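Local coordinates for protein CRISPR-associated endoribonuclease Cas2 (Thermococcus onnurineus, PDB 5G4D) that probably acts as a magnesium-dependent endoribonuclease specific for single-stranded RNA and takes part, as a homodimer, in CRISPR-Cas adaptive immunity, at residues V6-D11 against D61-Y66. Residues are numbered along the deposited sequence; the frame is centred on the assembly and turned at random.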
loop_
_atom_site.group_PDB
_atom_site.type_symbol
_atom_site.label_atom_id
_atom_site.label_comp_id
_atom_site.label_asym_id
_atom_site.label_seq_id
_atom_site.Cartn_x
_atom_site.Cartn_y
_atom_site.Cartn_z
ATOM N N VAL A 6 1.365 3.204 -10.741
ATOM C CA VAL A 6 0.492 2.413 -9.876
ATOM C C VAL A 6 1.199 2.053 -8.576
ATOM O O VAL A 6 2.423 1.891 -8.515
ATOM C CB VAL A 6 -0.022 1.130 -10.572
ATOM C CG1 VAL A 6 -0.957 1.492 -11.727
ATOM C CG2 VAL A 6 1.150 0.262 -11.044
ATOM N N VAL A 7 0.403 1.944 -7.517
ATOM C CA VAL A 7 0.819 1.306 -6.269
ATOM C C VAL A 7 -0.152 0.165 -6.056
ATOM O O VAL A 7 -1.369 0.388 -6.029
ATOM C CB VAL A 7 0.792 2.261 -5.060
ATOM C CG1 VAL A 7 1.132 1.484 -3.775
ATOM C CG2 VAL A 7 1.724 3.450 -5.261
ATOM N N ILE A 8 0.367 -1.053 -5.917
ATOM C CA ILE A 8 -0.474 -2.236 -5.773
ATOM C C ILE A 8 -0.231 -2.852 -4.404
ATOM O O ILE A 8 0.916 -3.137 -4.037
ATOM C CB ILE A 8 -0.209 -3.271 -6.879
ATOM C CG1 ILE A 8 -0.496 -2.654 -8.246
ATOM C CG2 ILE A 8 -1.075 -4.514 -6.644
ATOM C CD1 ILE A 8 -0.498 -3.683 -9.370
ATOM N N VAL A 9 -1.308 -3.062 -3.655
ATOM C CA VAL A 9 -1.251 -3.764 -2.374
ATOM C C VAL A 9 -2.175 -4.966 -2.474
ATOM O O VAL A 9 -3.215 -4.901 -3.136
ATOM C CB VAL A 9 -1.658 -2.851 -1.195
ATOM C CG1 VAL A 9 -0.705 -1.683 -1.083
ATOM C CG2 VAL A 9 -3.091 -2.355 -1.377
ATOM N N TYR A 10 -1.800 -6.074 -1.842
ATOM C CA TYR A 10 -2.633 -7.265 -1.987
ATOM C C TYR A 10 -2.679 -8.059 -0.692
ATOM O O TYR A 10 -1.731 -8.080 0.095
ATOM C CB TYR A 10 -2.177 -8.172 -3.141
ATOM C CG TYR A 10 -0.736 -8.620 -3.093
ATOM C CD1 TYR A 10 0.261 -7.873 -3.699
ATOM C CD2 TYR A 10 -0.377 -9.812 -2.465
ATOM C CE1 TYR A 10 1.575 -8.270 -3.667
ATOM C CE2 TYR A 10 0.943 -10.230 -2.436
ATOM C CZ TYR A 10 1.913 -9.458 -3.046
ATOM O OH TYR A 10 3.231 -9.855 -3.036
ATOM N N ASP A 11 -3.827 -8.686 -0.493
ATOM C CA ASP A 11 -4.143 -9.508 0.670
ATOM C C ASP A 11 -4.642 -10.818 0.071
ATOM O O ASP A 11 -5.801 -10.895 -0.343
ATOM C CB ASP A 11 -5.204 -8.805 1.513
ATOM C CG ASP A 11 -5.326 -9.368 2.894
ATOM O OD1 ASP A 11 -5.042 -10.572 3.071
ATOM O OD2 ASP A 11 -5.709 -8.589 3.799
ATOM N N ASP A 61 -9.504 -13.292 -2.068
ATOM C CA ASP A 61 -8.358 -12.398 -2.094
ATOM C C ASP A 61 -8.780 -10.980 -2.454
ATOM O O ASP A 61 -9.853 -10.745 -3.017
ATOM C CB ASP A 61 -7.324 -12.913 -3.094
ATOM C CG ASP A 61 -6.936 -14.359 -2.835
ATOM O OD1 ASP A 61 -6.931 -14.769 -1.652
ATOM O OD2 ASP A 61 -6.627 -15.083 -3.809
ATOM N N SER A 62 -7.923 -10.020 -2.113
ATOM C CA SER A 62 -8.186 -8.636 -2.483
ATOM C C SER A 62 -6.906 -7.967 -2.957
ATOM O O SER A 62 -5.876 -8.022 -2.279
ATOM C CB SER A 62 -8.800 -7.853 -1.318
ATOM O OG SER A 62 -7.841 -7.569 -0.314
ATOM N N VAL A 63 -6.979 -7.340 -4.124
ATOM C CA VAL A 63 -5.896 -6.534 -4.670
ATOM C C VAL A 63 -6.443 -5.130 -4.875
ATOM O O VAL A 63 -7.524 -4.963 -5.448
ATOM C CB VAL A 63 -5.361 -7.101 -5.999
ATOM C CG1 VAL A 63 -4.173 -6.289 -6.469
ATOM C CG2 VAL A 63 -5.008 -8.587 -5.877
ATOM N N VAL A 64 -5.727 -4.128 -4.377
ATOM C CA VAL A 64 -6.082 -2.726 -4.592
ATOM C C VAL A 64 -4.995 -2.102 -5.450
ATOM O O VAL A 64 -3.810 -2.158 -5.102
ATOM C CB VAL A 64 -6.253 -1.960 -3.271
ATOM C CG1 VAL A 64 -6.516 -0.474 -3.549
ATOM C CG2 VAL A 64 -7.388 -2.554 -2.457
ATOM N N ILE A 65 -5.395 -1.529 -6.580
ATOM C CA ILE A 65 -4.478 -0.874 -7.505
ATOM C C ILE A 65 -4.778 0.621 -7.462
ATOM O O ILE A 65 -5.756 1.093 -8.067
ATOM C CB ILE A 65 -4.611 -1.431 -8.929
ATOM C CG1 ILE A 65 -4.436 -2.953 -8.901
ATOM C CG2 ILE A 65 -3.601 -0.760 -9.854
ATOM C CD1 ILE A 65 -4.682 -3.615 -10.251
ATOM N N TYR A 66 -3.918 1.380 -6.778
ATOM C CA TYR A 66 -4.013 2.837 -6.815
ATOM C C TYR A 66 -3.450 3.334 -8.136
ATOM O O TYR A 66 -2.358 2.920 -8.536
ATOM C CB TYR A 66 -3.234 3.449 -5.651
ATOM C CG TYR A 66 -3.796 3.084 -4.294
ATOM C CD1 TYR A 66 -4.881 3.772 -3.771
ATOM C CD2 TYR A 66 -3.238 2.050 -3.538
ATOM C CE1 TYR A 66 -5.402 3.446 -2.533
ATOM C CE2 TYR A 66 -3.756 1.707 -2.302
ATOM C CZ TYR A 66 -4.840 2.416 -1.807
ATOM O OH TYR A 66 -5.361 2.085 -0.579
#
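Val7, Val9 and Asp11 exchange paired backbone hydrogen bonds with Tyr66, Val64 and Ser62 respectively, which joins 6-11 and 62-66 as neighbouring antiparallel strands. At the central pair the two bonds are nearly straight, Val64 N to Val9 O at 2.9 Å with an angle of 168° at the hydrogen. Several carbonyls also receive a CA-H...O contact; Tyr66 O, for example, accepts from Val7 N and lies 3.2 Å from Val6 CA.

Apolar packing divides between the two faces. On the helix-covered face Ile8 spreads over two partners: its CG2, anti to the backbone N (the chi1 of -60° sets CG1 beside that N), meets Val63 CG1 at 3.6 Å, while CG1 lies beside Ile65, 4.0 Å from both its CG1 and CG2. Helix 42-55 covers this trio through Ile48, Leu52 and Phe45, and the Tyr10 ring, leaning away from 61-66, packs against helix 17-25. On the other face Val9 CG2 sits 3.7 Å from Val64 CB, and Val64 CG1 lies over one face of the Tyr66 ring, offset toward its rim. Val7 O approaches the edge of that ring, 3.5 Å from Tyr66 CD2. Ser62 OG touches Asp11 CB at 3.4 Å, and Gln32 of the second subunit packs on Val9, Val64 and Asp11.

Polar ends find partners beyond the two strands. Tyr66 OH is hydrogen-bonded to Glu37 OE2 and Asp11 OD2 to Asn33 N, both of the second subunit; Asp61 OD2 takes a salt bridge from Arg16 NE and a hydrogen bond from Asp57 N, OD1 one from Ala13 N.

Strand 4-11 lies between 35-40 and 62-68, whose outer edge a second-subunit strand extends. This is the four-stranded antiparallel sheet of each ferredoxin-like Cas2 subunit, with Asp11, the predicted catalytic magnesium ligand, ending its first strand.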